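PDB 2H34: Serine/threonine-protein kinase pknE, which transfers phosphate from ATP to serine and threonine residues of proteins, and is seen here through its nucleotide-free kinase domain. Local coordinates for residues 64-69 with 106-111; 58-63 with 98-103. All blocks are in the same frame, centred on the assembly; numbering follows the deposited sequence.

Contact 1: residues 64-69 with 106-111; sequences LKLMSE and DGQLYV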
loop_
_atom_site.group_PDB
_atom_site.type_symbol
_atom_site.label_atom_id
_atom_site.label_comp_id
_atom_site.label_asym_id
_atom_site.label_seq_id
_atom_site.Cartn_x
_atom_site.Cartn_y
_atom_site.Cartn_z
ATOM N N LEU A 64 9.195 -9.839 -12.126
ATOM C CA LEU A 64 9.928 -10.838 -11.370
ATOM C C LEU A 64 10.757 -10.209 -10.265
ATOM O O LEU A 64 11.633 -9.384 -10.526
ATOM C CB LEU A 64 10.804 -11.678 -12.298
ATOM C CG LEU A 64 11.715 -12.732 -11.654
ATOM C CD1 LEU A 64 10.923 -13.780 -10.885
ATOM C CD2 LEU A 64 12.587 -13.398 -12.706
ATOM N N LYS A 65 10.463 -10.607 -9.032
ATOM C CA LYS A 65 11.214 -10.149 -7.878
ATOM C C LYS A 65 12.319 -11.140 -7.575
ATOM O O LYS A 65 12.064 -12.338 -7.461
ATOM C CB LYS A 65 10.298 -10.003 -6.663
ATOM C CG LYS A 65 11.032 -9.637 -5.375
ATOM C CD LYS A 65 10.123 -9.692 -4.156
ATOM C CE LYS A 65 9.356 -8.395 -3.976
ATOM N NZ LYS A 65 8.215 -8.580 -3.040
ATOM N N LEU A 66 13.544 -10.630 -7.451
ATOM C CA LEU A 66 14.709 -11.443 -7.091
ATOM C C LEU A 66 15.304 -10.975 -5.779
ATOM O O LEU A 66 15.750 -9.831 -5.666
ATOM C CB LEU A 66 15.779 -11.367 -8.174
ATOM C CG LEU A 66 15.474 -12.021 -9.517
ATOM C CD1 LEU A 66 16.533 -11.616 -10.528
ATOM C CD2 LEU A 66 15.404 -13.533 -9.376
HETATM N N MSE A 67 15.318 -11.866 -4.791
HETATM C CA MSE A 67 15.836 -11.528 -3.464
HETATM C C MSE A 67 17.372 -11.435 -3.535
HETATM O O MSE A 67 18.014 -12.537 -3.711
HETATM C CB MSE A 67 15.407 -12.571 -2.433
HETATM C CG MSE A 67 14.087 -13.291 -2.746
HETATM SE SE MSE A 67 12.447 -12.207 -2.635
HETATM C CE MSE A 67 11.120 -13.652 -2.296
ATOM N N SER A 68 17.816 -10.513 -4.304
ATOM C CA SER A 68 19.196 -10.386 -4.839
ATOM C C SER A 68 20.361 -10.745 -3.909
ATOM O O SER A 68 20.225 -10.833 -2.685
ATOM C CB SER A 68 19.420 -8.967 -5.322
ATOM O OG SER A 68 20.599 -8.875 -6.107
ATOM N N GLU A 69 21.243 -10.994 -4.432
ATOM C CA GLU A 69 22.607 -11.243 -3.912
ATOM C C GLU A 69 22.664 -12.376 -2.875
ATOM O O GLU A 69 23.651 -12.521 -2.099
ATOM C CB GLU A 69 23.169 -9.930 -3.339
ATOM C CG GLU A 69 24.536 -10.008 -2.647
ATOM C CD GLU A 69 25.624 -10.691 -3.466
ATOM O OE1 GLU A 69 25.799 -10.334 -4.652
ATOM O OE2 GLU A 69 26.316 -11.577 -2.916
ATOM N N ASP A 106 19.011 -21.560 -9.376
ATOM C CA ASP A 106 20.404 -21.124 -9.174
ATOM C C ASP A 106 20.626 -20.511 -7.797
ATOM O O ASP A 106 21.193 -19.422 -7.680
ATOM C CB ASP A 106 20.839 -20.103 -10.242
ATOM C CG ASP A 106 20.534 -20.555 -11.655
ATOM O OD1 ASP A 106 20.555 -21.782 -11.915
ATOM O OD2 ASP A 106 20.281 -19.673 -12.508
ATOM N N GLY A 107 20.162 -21.198 -6.759
ATOM C CA GLY A 107 20.237 -20.657 -5.408
ATOM C C GLY A 107 19.265 -19.513 -5.161
ATOM O O GLY A 107 18.694 -19.415 -4.074
ATOM N N GLN A 108 19.070 -18.660 -6.171
ATOM C CA GLN A 108 18.244 -17.447 -6.052
ATOM C C GLN A 108 16.760 -17.766 -5.894
ATOM O O GLN A 108 16.188 -18.535 -6.676
ATOM C CB GLN A 108 18.447 -16.522 -7.264
ATOM C CG GLN A 108 18.331 -15.022 -6.960
ATOM C CD GLN A 108 19.691 -14.331 -6.838
ATOM O OE1 GLN A 108 20.472 -14.291 -7.793
ATOM N NE2 GLN A 108 19.972 -13.775 -5.659
ATOM N N LEU A 109 16.146 -17.169 -4.876
ATOM C CA LEU A 109 14.709 -17.304 -4.651
ATOM C C LEU A 109 13.942 -16.238 -5.419
ATOM O O LEU A 109 14.261 -15.052 -5.352
ATOM C CB LEU A 109 14.366 -17.259 -3.158
ATOM C CG LEU A 109 14.886 -18.409 -2.280
ATOM C CD1 LEU A 109 14.172 -18.452 -0.930
ATOM C CD2 LEU A 109 14.750 -19.757 -2.980
ATOM N N TYR A 110 12.931 -16.675 -6.153
ATOM C CA TYR A 110 12.215 -15.797 -7.050
ATOM C C TYR A 110 10.710 -15.800 -6.770
ATOM O O TYR A 110 10.171 -16.758 -6.205
ATOM C CB TYR A 110 12.510 -16.200 -8.500
ATOM C CG TYR A 110 11.809 -17.463 -8.969
ATOM C CD1 TYR A 110 12.284 -18.729 -8.620
ATOM C CD2 TYR A 110 10.673 -17.388 -9.779
ATOM C CE1 TYR A 110 11.634 -19.885 -9.059
ATOM C CE2 TYR A 110 10.019 -18.534 -10.220
ATOM C CZ TYR A 110 10.503 -19.775 -9.861
ATOM O OH TYR A 110 9.845 -20.900 -10.307
ATOM N N VAL A 111 10.054 -14.700 -7.144
ATOM C CA VAL A 111 8.595 -14.624 -7.209
ATOM C C VAL A 111 8.179 -14.020 -8.549
ATOM O O VAL A 111 8.544 -12.894 -8.882
ATOM C CB VAL A 111 7.988 -13.816 -6.041
ATOM C CG1 VAL A 111 6.486 -13.694 -6.212
ATOM C CG2 VAL A 111 8.303 -14.478 -4.703
#
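In the five-stranded antiparallel sheet of the kinase N-lobe, Lys65 and Val111 form a hydrogen-bonded pair: Lys65 N reaches Val111 O at 3.0 Å, and Val111 N returns to Lys65 O at 3.1 Å. One residue on, Leu66 and Tyr110 make a non-hydrogen-bonded pair, where Leu66 CD2 rests on Tyr110 CB, 4.0 Å away. Leu64 sends CD1 to the edge of the Tyr110 ring, 3.8 Å from its CD2. The pairing then slackens, since Met67 N to Leu109 O is only a weak bond of 3.4 Å. Met67 is the centre of an inverse gamma turn, and Gln108, its chain bent at chi2 (101°), donates a hydrogen bond from NE2 to Met67 O (3.0 Å), the donor standing 33° out of the carbonyl plane; a long amide suits this place because it can replace a backbone partner. Met67, present as selenomethionine, is flexible enough to lay CG by Leu109 and CE by Val111 CG2 while touching Met81 of helix 75-88. Lys65 bends at chi3 and leads its amine away to a salt bridge with Asp177, the aspartate of the DFG motif. Such an ATP-binding lysine, predicted here, on the third strand of the lobe is typical of protein kinases.

Contact 2: residues 58-63 with 98-103; sequences RERIVA and PIHDFG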
loop_
_atom_site.group_PDB
_atom_site.type_symbol
_atom_site.label_atom_id
_atom_site.label_comp_id
_atom_site.label_asym_id
_atom_site.label_seq_id
_atom_site.Cartn_x
_atom_site.Cartn_y
_atom_site.Cartn_z
ATOM N N ARG A 58 6.503 -19.635 -20.998
ATOM C CA ARG A 58 5.109 -19.198 -20.927
ATOM C C ARG A 58 4.767 -18.081 -21.935
ATOM O O ARG A 58 3.604 -17.743 -22.127
ATOM C CB ARG A 58 4.732 -18.864 -19.466
ATOM C CG ARG A 58 4.579 -20.143 -18.579
ATOM C CD ARG A 58 5.356 -20.126 -17.234
ATOM N NE ARG A 58 4.488 -20.024 -16.046
ATOM C CZ ARG A 58 4.776 -20.518 -14.834
ATOM N NH1 ARG A 58 5.909 -21.177 -14.617
ATOM N NH2 ARG A 58 3.915 -20.373 -13.831
ATOM N N GLU A 59 5.790 -17.549 -22.603
ATOM C CA GLU A 59 5.624 -16.625 -23.735
ATOM C C GLU A 59 4.870 -15.333 -23.402
ATOM O O GLU A 59 4.017 -14.874 -24.170
ATOM C CB GLU A 59 4.993 -17.337 -24.939
ATOM C CG GLU A 59 5.776 -18.564 -25.419
ATOM C CD GLU A 59 5.411 -19.001 -26.834
ATOM O OE1 GLU A 59 4.801 -18.202 -27.576
ATOM O OE2 GLU A 59 5.734 -20.142 -27.210
ATOM N N ARG A 60 5.214 -14.733 -22.266
ATOM C CA ARG A 60 4.579 -13.498 -21.808
ATOM C C ARG A 60 5.550 -12.666 -20.982
ATOM O O ARG A 60 6.567 -13.182 -20.510
ATOM C CB ARG A 60 3.334 -13.821 -20.976
ATOM C CG ARG A 60 3.623 -14.450 -19.630
ATOM C CD ARG A 60 2.343 -14.762 -18.918
ATOM N NE ARG A 60 2.561 -15.651 -17.783
ATOM C CZ ARG A 60 1.592 -16.203 -17.062
ATOM N NH1 ARG A 60 0.324 -15.958 -17.354
ATOM N NH2 ARG A 60 1.895 -17.004 -16.053
ATOM N N ILE A 61 5.241 -11.387 -20.806
ATOM C CA ILE A 61 6.103 -10.514 -20.019
ATOM C C ILE A 61 5.559 -10.392 -18.613
ATOM O O ILE A 61 4.407 -9.995 -18.412
ATOM C CB ILE A 61 6.249 -9.093 -20.618
ATOM C CG1 ILE A 61 6.331 -9.134 -22.153
ATOM C CG2 ILE A 61 7.476 -8.397 -20.010
ATOM C CD1 ILE A 61 5.846 -7.850 -22.841
ATOM N N VAL A 62 6.399 -10.722 -17.639
ATOM C CA VAL A 62 5.978 -10.752 -16.246
ATOM C C VAL A 62 6.873 -9.879 -15.377
ATOM O O VAL A 62 7.963 -9.490 -15.792
ATOM C CB VAL A 62 5.930 -12.209 -15.693
ATOM C CG1 VAL A 62 4.917 -13.041 -16.462
ATOM C CG2 VAL A 62 7.300 -12.866 -15.755
ATOM N N ALA A 63 6.395 -9.556 -14.180
ATOM C CA ALA A 63 7.221 -8.898 -13.180
ATOM C C ALA A 63 7.892 -9.973 -12.335
ATOM O O ALA A 63 7.243 -10.923 -11.904
ATOM C CB ALA A 63 6.380 -7.975 -12.315
ATOM N N PRO A 98 -1.616 -10.805 -8.952
ATOM C CA PRO A 98 -1.555 -12.266 -9.041
ATOM C C PRO A 98 -0.119 -12.741 -8.972
ATOM O O PRO A 98 0.749 -12.131 -9.609
ATOM C CB PRO A 98 -2.099 -12.548 -10.435
ATOM C CG PRO A 98 -2.940 -11.375 -10.749
ATOM C CD PRO A 98 -2.251 -10.216 -10.143
ATOM N N ILE A 99 0.134 -13.800 -8.201
ATOM C CA ILE A 99 1.449 -14.440 -8.195
ATOM C C ILE A 99 1.402 -15.630 -9.140
ATOM O O ILE A 99 0.574 -16.529 -8.960
ATOM C CB ILE A 99 1.857 -14.928 -6.784
ATOM C CG1 ILE A 99 1.980 -13.759 -5.795
ATOM C CG2 ILE A 99 3.150 -15.746 -6.829
ATOM C CD1 ILE A 99 2.477 -12.460 -6.379
ATOM N N HIS A 100 2.276 -15.640 -10.145
ATOM C CA HIS A 100 2.337 -16.778 -11.066
ATOM C C HIS A 100 3.006 -17.978 -10.457
ATOM O O HIS A 100 2.479 -19.074 -10.522
ATOM C CB HIS A 100 3.041 -16.425 -12.369
ATOM C CG HIS A 100 2.349 -15.361 -13.155
ATOM N ND1 HIS A 100 3.033 -14.377 -13.836
ATOM C CD2 HIS A 100 1.030 -15.118 -13.359
ATOM C CE1 HIS A 100 2.166 -13.577 -14.431
ATOM N NE2 HIS A 100 0.944 -13.999 -14.152
ATOM N N ASP A 101 4.170 -17.768 -9.864
ATOM C CA ASP A 101 5.005 -18.873 -9.441
ATOM C C ASP A 101 6.055 -18.361 -8.481
ATOM O O ASP A 101 6.241 -17.153 -8.357
ATOM C CB ASP A 101 5.673 -19.498 -10.671
ATOM C CG ASP A 101 6.343 -20.821 -10.375
ATOM O OD1 ASP A 101 5.998 -21.477 -9.372
ATOM O OD2 ASP A 101 7.228 -21.204 -11.164
ATOM N N PHE A 102 6.727 -19.290 -7.802
ATOM C CA PHE A 102 7.842 -18.984 -6.909
ATOM C C PHE A 102 8.614 -20.256 -6.543
ATOM O O PHE A 102 8.090 -21.366 -6.662
ATOM C CB PHE A 102 7.350 -18.264 -5.648
ATOM C CG PHE A 102 6.203 -18.953 -4.956
ATOM C CD1 PHE A 102 4.885 -18.687 -5.320
ATOM C CD2 PHE A 102 6.435 -19.852 -3.922
ATOM C CE1 PHE A 102 3.820 -19.317 -4.668
ATOM C CE2 PHE A 102 5.375 -20.484 -3.268
ATOM C CZ PHE A 102 4.072 -20.216 -3.643
ATOM N N GLY A 103 9.858 -20.084 -6.101
ATOM C CA GLY A 103 10.711 -21.202 -5.685
ATOM C C GLY A 103 12.179 -20.827 -5.769
ATOM O O GLY A 103 12.542 -19.684 -5.476
#
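Asp101 OD2 is hydrogen-bonded to the hydroxyl of Tyr110 and has, more loosely, a long salt bridge with Arg58 NH1, 3.7 Å away. The Arg58 guanidinium and the carboxylate are turned 32° against each other, and at this length the attraction is probably mainly electrostatic. Arg58 NH2 lies near Asp101 CB, and His100 O stands at the edge of the same guanidinium, 3.8 Å from NH2. A classic beta bulge in 99-105, an edge strand of the N-lobe sheet, sets His100 and Asp101 together opposite Asp112, so that both of their side chains start out toward segment 58-63, across the intervening strand 108-114. From the other side Arg60, extended from CG to NE, lays its guanidinium flat on the imidazole, with centres 3.7 Å apart and planes at 16°; NH2 sits over the middle of the ring. Arginine and histidine suit this partly exposed spot, where a flat cation can lie on a flat ring. His100 ND1 is hydrogen-bonded to Asp112, which limits the ring's rotation. Val62, buried, meets the ring at its edge, CG1, anti to the carbonyl carbon (chi1 -62°), lying 3.5 Å from His100 CE1; a compact branched side chain suits this place beside the ring.

Contacts 1 and 2 lie about 13 Å apart, centre to centre, in the same five-stranded sheet of the N-lobe. Both use strand 60-66: contact 2 takes its beginning and contact 1 its end. Along the chain the segments alternate, 58-63, 64-69, 98-103 and 106-111, with helix 75-88 inserted between the two halves. Contact 1 joins neighbouring strands by backbone pairing, whereas contact 2 reaches over strand 108-114 through side chains to the edge strand 99-105. Tyr110 belongs to contact 1 but bonds, by hydroxyl and backbone N, to residues of contact 2's segment 98-103. The sheet that presents the lysine predicted to bind ATP is thus tied together across three strands.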